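Local coordinates for protein response regulator aspartate phosphatase I (Bacillus subtilis subsp. subtilis, PDB 4I1A) that dephosphorylates and inhibits the sporulation phosphotransferase Spo0F, and activates excision and transfer of the mobile element ICEBs1, at residues L262-A274 / Y301-F313. Residues are numbered along the deposited sequence; the frame is centred on the assembly and turned at random.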
loop_
_atom_site.group_PDB
_atom_site.type_symbol
_atom_site.label_atom_id
_atom_site.label_comp_id
_atom_site.label_asym_id
_atom_site.label_seq_id
_atom_site.Cartn_x
_atom_site.Cartn_y
_atom_site.Cartn_z
ATOM N N LEU A 262 -4.725 -3.423 10.992
ATOM C CA LEU A 262 -5.423 -4.651 11.343
ATOM C C LEU A 262 -6.502 -4.957 10.311
ATOM O O LEU A 262 -6.642 -6.089 9.860
ATOM C CB LEU A 262 -6.043 -4.508 12.728
ATOM C CG LEU A 262 -6.827 -5.688 13.288
ATOM C CD1 LEU A 262 -6.035 -6.959 13.111
ATOM C CD2 LEU A 262 -7.119 -5.458 14.772
ATOM N N THR A 263 -7.250 -3.934 9.915
ATOM C CA THR A 263 -8.372 -4.137 9.006
ATOM C C THR A 263 -7.914 -4.608 7.621
ATOM O O THR A 263 -8.481 -5.539 7.040
ATOM C CB THR A 263 -9.224 -2.853 8.878
ATOM O OG1 THR A 263 -9.674 -2.446 10.183
ATOM C CG2 THR A 263 -10.421 -3.115 7.995
ATOM N N LYS A 264 -6.879 -3.954 7.106
ATOM C CA LYS A 264 -6.343 -4.234 5.782
ATOM C C LYS A 264 -5.734 -5.642 5.716
ATOM O O LYS A 264 -5.871 -6.354 4.723
ATOM C CB LYS A 264 -5.303 -3.163 5.441
ATOM C CG LYS A 264 -4.347 -3.528 4.330
ATOM C CD LYS A 264 -3.529 -2.330 3.879
ATOM C CE LYS A 264 -2.820 -2.633 2.554
ATOM N NZ LYS A 264 -1.835 -1.587 2.139
ATOM N N THR A 265 -5.062 -6.029 6.791
ATOM C CA THR A 265 -4.502 -7.364 6.934
ATOM C C THR A 265 -5.601 -8.443 6.962
ATOM O O THR A 265 -5.450 -9.502 6.355
ATOM C CB THR A 265 -3.669 -7.437 8.237
ATOM O OG1 THR A 265 -2.670 -6.416 8.208
ATOM C CG2 THR A 265 -3.004 -8.802 8.430
ATOM N N LEU A 266 -6.695 -8.187 7.677
ATOM C CA LEU A 266 -7.796 -9.154 7.721
ATOM C C LEU A 266 -8.483 -9.215 6.369
ATOM O O LEU A 266 -8.943 -10.270 5.925
ATOM C CB LEU A 266 -8.815 -8.806 8.818
ATOM C CG LEU A 266 -8.378 -9.169 10.238
ATOM C CD1 LEU A 266 -9.140 -8.333 11.263
ATOM C CD2 LEU A 266 -8.558 -10.681 10.494
ATOM N N PHE A 267 -8.543 -8.074 5.707
ATOM C CA PHE A 267 -9.164 -8.033 4.402
ATOM C C PHE A 267 -8.380 -8.901 3.424
ATOM O O PHE A 267 -8.948 -9.782 2.760
ATOM C CB PHE A 267 -9.280 -6.592 3.893
ATOM C CG PHE A 267 -9.777 -6.506 2.481
ATOM C CD1 PHE A 267 -11.141 -6.493 2.220
ATOM C CD2 PHE A 267 -8.885 -6.487 1.407
ATOM C CE1 PHE A 267 -11.614 -6.440 0.918
ATOM C CE2 PHE A 267 -9.351 -6.440 0.099
ATOM C CZ PHE A 267 -10.718 -6.412 -0.146
ATOM N N THR A 268 -7.077 -8.646 3.353
ATOM C CA THR A 268 -6.176 -9.369 2.453
ATOM C C THR A 268 -6.178 -10.863 2.770
ATOM O O THR A 268 -6.196 -11.705 1.870
ATOM C CB THR A 268 -4.736 -8.799 2.543
ATOM O OG1 THR A 268 -4.796 -7.369 2.466
ATOM C CG2 THR A 268 -3.833 -9.335 1.406
ATOM N N LEU A 269 -6.178 -11.185 4.059
ATOM C CA LEU A 269 -6.247 -12.569 4.508
ATOM C C LEU A 269 -7.540 -13.226 4.022
ATOM O O LEU A 269 -7.517 -14.335 3.482
ATOM C CB LEU A 269 -6.150 -12.622 6.035
ATOM C CG LEU A 269 -5.924 -13.968 6.729
ATOM C CD1 LEU A 269 -4.838 -14.783 6.045
ATOM C CD2 LEU A 269 -5.559 -13.734 8.184
ATOM N N THR A 270 -8.661 -12.531 4.199
ATOM C CA THR A 270 -9.957 -13.046 3.776
ATOM C C THR A 270 -9.938 -13.346 2.288
ATOM O O THR A 270 -10.360 -14.420 1.835
ATOM C CB THR A 270 -11.091 -12.020 4.027
ATOM O OG1 THR A 270 -11.134 -11.666 5.414
ATOM C CG2 THR A 270 -12.439 -12.590 3.601
ATOM N N TYR A 271 -9.456 -12.376 1.522
ATOM C CA TYR A 271 -9.447 -12.505 0.075
ATOM C C TYR A 271 -8.554 -13.667 -0.378
ATOM O O TYR A 271 -8.962 -14.485 -1.209
ATOM C CB TYR A 271 -9.006 -11.189 -0.564
ATOM C CG TYR A 271 -9.449 -11.037 -1.993
ATOM C CD1 TYR A 271 -10.232 -12.012 -2.611
ATOM C CD2 TYR A 271 -9.084 -9.921 -2.730
ATOM C CE1 TYR A 271 -10.635 -11.870 -3.927
ATOM C CE2 TYR A 271 -9.480 -9.768 -4.034
ATOM C CZ TYR A 271 -10.253 -10.741 -4.630
ATOM O OH TYR A 271 -10.633 -10.571 -5.935
ATOM N N VAL A 272 -7.346 -13.733 0.181
ATOM C CA VAL A 272 -6.405 -14.805 -0.130
ATOM C C VAL A 272 -7.018 -16.198 0.078
ATOM O O VAL A 272 -6.862 -17.093 -0.759
ATOM C CB VAL A 272 -5.094 -14.646 0.683
ATOM C CG1 VAL A 272 -4.337 -15.960 0.789
ATOM C CG2 VAL A 272 -4.228 -13.574 0.060
ATOM N N GLU A 273 -7.731 -16.369 1.182
ATOM C CA GLU A 273 -8.332 -17.663 1.501
ATOM C C GLU A 273 -9.498 -17.992 0.574
ATOM O O GLU A 273 -9.708 -19.151 0.206
ATOM C CB GLU A 273 -8.781 -17.697 2.965
ATOM C CG GLU A 273 -7.626 -17.706 3.968
ATOM C CD GLU A 273 -6.780 -18.966 3.863
ATOM O OE1 GLU A 273 -7.354 -20.039 3.594
ATOM O OE2 GLU A 273 -5.543 -18.896 4.044
ATOM N N ALA A 274 -10.260 -16.965 0.212
ATOM C CA ALA A 274 -11.345 -17.108 -0.749
ATOM C C ALA A 274 -10.816 -17.544 -2.123
ATOM O O ALA A 274 -11.411 -18.397 -2.787
ATOM C CB ALA A 274 -12.110 -15.801 -0.864
ATOM N N TYR A 301 -12.900 0.163 3.959
ATOM C CA TYR A 301 -12.793 -1.288 4.014
ATOM C C TYR A 301 -14.166 -1.933 4.176
ATOM O O TYR A 301 -14.396 -3.072 3.751
ATOM C CB TYR A 301 -11.766 -1.746 5.053
ATOM C CG TYR A 301 -10.389 -1.743 4.441
ATOM C CD1 TYR A 301 -9.945 -2.817 3.677
ATOM C CD2 TYR A 301 -9.562 -0.635 4.554
ATOM C CE1 TYR A 301 -8.704 -2.801 3.079
ATOM C CE2 TYR A 301 -8.325 -0.606 3.959
ATOM C CZ TYR A 301 -7.897 -1.689 3.227
ATOM O OH TYR A 301 -6.654 -1.649 2.644
ATOM N N SER A 302 -15.088 -1.169 4.750
ATOM C CA SER A 302 -16.482 -1.584 4.829
ATOM C C SER A 302 -17.034 -1.826 3.420
ATOM O O SER A 302 -17.655 -2.846 3.157
ATOM C CB SER A 302 -17.298 -0.534 5.579
ATOM O OG SER A 302 -18.673 -0.856 5.566
ATOM N N ALA A 303 -16.769 -0.898 2.506
ATOM C CA ALA A 303 -17.139 -1.080 1.106
ATOM C C ALA A 303 -16.352 -2.234 0.471
ATOM O O ALA A 303 -16.891 -3.025 -0.316
ATOM C CB ALA A 303 -16.934 0.215 0.323
ATOM N N LYS A 304 -15.081 -2.351 0.825
ATOM C CA LYS A 304 -14.283 -3.425 0.262
ATOM C C LYS A 304 -14.732 -4.812 0.732
ATOM O O LYS A 304 -14.808 -5.743 -0.076
ATOM C CB LYS A 304 -12.785 -3.180 0.500
ATOM C CG LYS A 304 -12.226 -2.045 -0.367
ATOM C CD LYS A 304 -10.829 -1.608 0.069
ATOM C CE LYS A 304 -10.247 -0.634 -0.961
ATOM N NZ LYS A 304 -9.040 0.086 -0.477
ATOM N N PHE A 305 -15.028 -4.960 2.026
ATOM C CA PHE A 305 -15.619 -6.220 2.513
ATOM C C PHE A 305 -16.937 -6.551 1.807
ATOM O O PHE A 305 -17.203 -7.712 1.495
ATOM C CB PHE A 305 -15.782 -6.230 4.036
ATOM C CG PHE A 305 -14.512 -6.556 4.768
ATOM C CD1 PHE A 305 -13.986 -7.845 4.731
ATOM C CD2 PHE A 305 -13.815 -5.571 5.460
ATOM C CE1 PHE A 305 -12.794 -8.150 5.393
ATOM C CE2 PHE A 305 -12.624 -5.872 6.125
ATOM C CZ PHE A 305 -12.120 -7.161 6.096
ATOM N N LYS A 306 -17.723 -5.524 1.487
ATOM C CA LYS A 306 -18.958 -5.726 0.721
ATOM C C LYS A 306 -18.731 -6.331 -0.670
ATOM O O LYS A 306 -19.593 -7.051 -1.188
ATOM C CB LYS A 306 -19.794 -4.441 0.627
ATOM C CG LYS A 306 -20.269 -3.899 1.978
ATOM C CD LYS A 306 -20.757 -5.019 2.916
ATOM C CE LYS A 306 -20.639 -4.633 4.408
ATOM N NZ LYS A 306 -19.221 -4.354 4.845
ATOM N N ILE A 307 -17.578 -6.047 -1.272
ATOM C CA ILE A 307 -17.227 -6.658 -2.554
ATOM C C ILE A 307 -16.955 -8.153 -2.373
ATOM O O ILE A 307 -17.470 -8.984 -3.128
ATOM C CB ILE A 307 -15.986 -5.996 -3.211
ATOM C CG1 ILE A 307 -16.290 -4.543 -3.601
ATOM C CG2 ILE A 307 -15.532 -6.806 -4.447
ATOM C CD1 ILE A 307 -15.027 -3.760 -4.029
ATOM N N LEU A 308 -16.161 -8.495 -1.359
ATOM C CA LEU A 308 -15.915 -9.893 -1.033
ATOM C C LEU A 308 -17.235 -10.610 -0.713
ATOM O O LEU A 308 -17.478 -11.729 -1.172
ATOM C CB LEU A 308 -14.959 -9.995 0.158
ATOM C CG LEU A 308 -13.528 -9.486 -0.041
ATOM C CD1 LEU A 308 -12.671 -9.952 1.115
ATOM C CD2 LEU A 308 -12.907 -9.909 -1.409
ATOM N N GLU A 309 -18.091 -9.945 0.061
ATOM C CA GLU A 309 -19.382 -10.503 0.421
ATOM C C GLU A 309 -20.230 -10.835 -0.795
ATOM O O GLU A 309 -20.832 -11.916 -0.875
ATOM C CB GLU A 309 -20.158 -9.545 1.317
ATOM C CG GLU A 309 -21.461 -10.155 1.827
ATOM C CD GLU A 309 -22.222 -9.203 2.732
ATOM O OE1 GLU A 309 -21.697 -8.094 2.992
ATOM O OE2 GLU A 309 -23.343 -9.559 3.171
ATOM N N GLY A 310 -20.287 -9.906 -1.744
ATOM C CA GLY A 310 -21.103 -10.116 -2.931
ATOM C C GLY A 310 -20.495 -11.200 -3.803
ATOM O O GLY A 310 -21.202 -11.964 -4.441
ATOM N N LEU A 311 -19.169 -11.243 -3.821
ATOM C CA LEU A 311 -18.408 -12.239 -4.561
ATOM C C LEU A 311 -18.522 -13.625 -3.923
ATOM O O LEU A 311 -18.746 -14.603 -4.622
ATOM C CB LEU A 311 -16.935 -11.801 -4.578
ATOM C CG LEU A 311 -16.104 -11.631 -5.852
ATOM C CD1 LEU A 311 -16.922 -11.224 -7.054
ATOM C CD2 LEU A 311 -15.013 -10.612 -5.574
ATOM N N PHE A 312 -18.361 -13.724 -2.601
ATOM C CA PHE A 312 -18.170 -15.044 -1.977
ATOM C C PHE A 312 -19.166 -15.463 -0.896
ATOM O O PHE A 312 -19.406 -16.662 -0.714
ATOM C CB PHE A 312 -16.749 -15.160 -1.378
ATOM C CG PHE A 312 -15.635 -14.922 -2.375
ATOM C CD1 PHE A 312 -15.427 -15.794 -3.435
ATOM C CD2 PHE A 312 -14.788 -13.836 -2.242
ATOM C CE1 PHE A 312 -14.408 -15.571 -4.352
ATOM C CE2 PHE A 312 -13.773 -13.613 -3.157
ATOM C CZ PHE A 312 -13.578 -14.490 -4.212
ATOM N N PHE A 313 -19.708 -14.499 -0.155
ATOM C CA PHE A 313 -20.349 -14.810 1.127
ATOM C C PHE A 313 -21.850 -14.496 1.221
ATOM O O PHE A 313 -22.423 -14.436 2.308
ATOM C CB PHE A 313 -19.568 -14.130 2.257
ATOM C CG PHE A 313 -18.117 -14.534 2.302
ATOM C CD1 PHE A 313 -17.757 -15.877 2.357
ATOM C CD2 PHE A 313 -17.116 -13.578 2.255
ATOM C CE1 PHE A 313 -16.423 -16.253 2.393
ATOM C CE2 PHE A 313 -15.767 -13.948 2.285
ATOM C CZ PHE A 313 -15.421 -15.278 2.356
#
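Phe267 is the main bump on helix 262-274, and it drops into a hollow lined by Tyr301, Lys304, Phe305 and Leu308. Its CG stands anti to the backbone N (chi1 174°), which sends the ring across to the other helix, where CE1 comes edge-on to Lys304 O at 3.4 Å. Tyr301 turns its edge to the Phe267 face in an offset edge-to-face pair, while the Phe267 edge points at the face of Phe305, centroids 5.3 Å apart and planes at 78°. Phe305 returns the fit: its ring is the knob in a hollow of Thr263, Leu266, Phe267 and Thr270, and CZ lies 3.5 Å from Phe267 CA. With Phe267 cut back to an alanine, that first hollow is likely to be left unfilled and the rings of Tyr301 and Phe305 to lose the one that links them.

At the N-terminal end the Tyr301 face takes Lys264 CA, and Thr263 CG2 abuts Tyr301 CB at 3.5 Å. Farther along, the two branches of Leu308 part company: CD1 wedges between Phe267 and Thr270 CG2, and CD2 sits over the Tyr271 face, 3.7 Å from the ring centroid. Ala274 CB then rests on the Phe312 face, 3.6 Å from its centroid, with Tyr271 CE1 at that ring's edge.

The axes of the two segments come within 10.9 Å and are nearly parallel, at 13°. Helix 279-295 separates the two in sequence, and its side chains touch both; such parallel packing of alternate helices, by interlocking side chains, is typical of the tetratricopeptide-repeat superhelix.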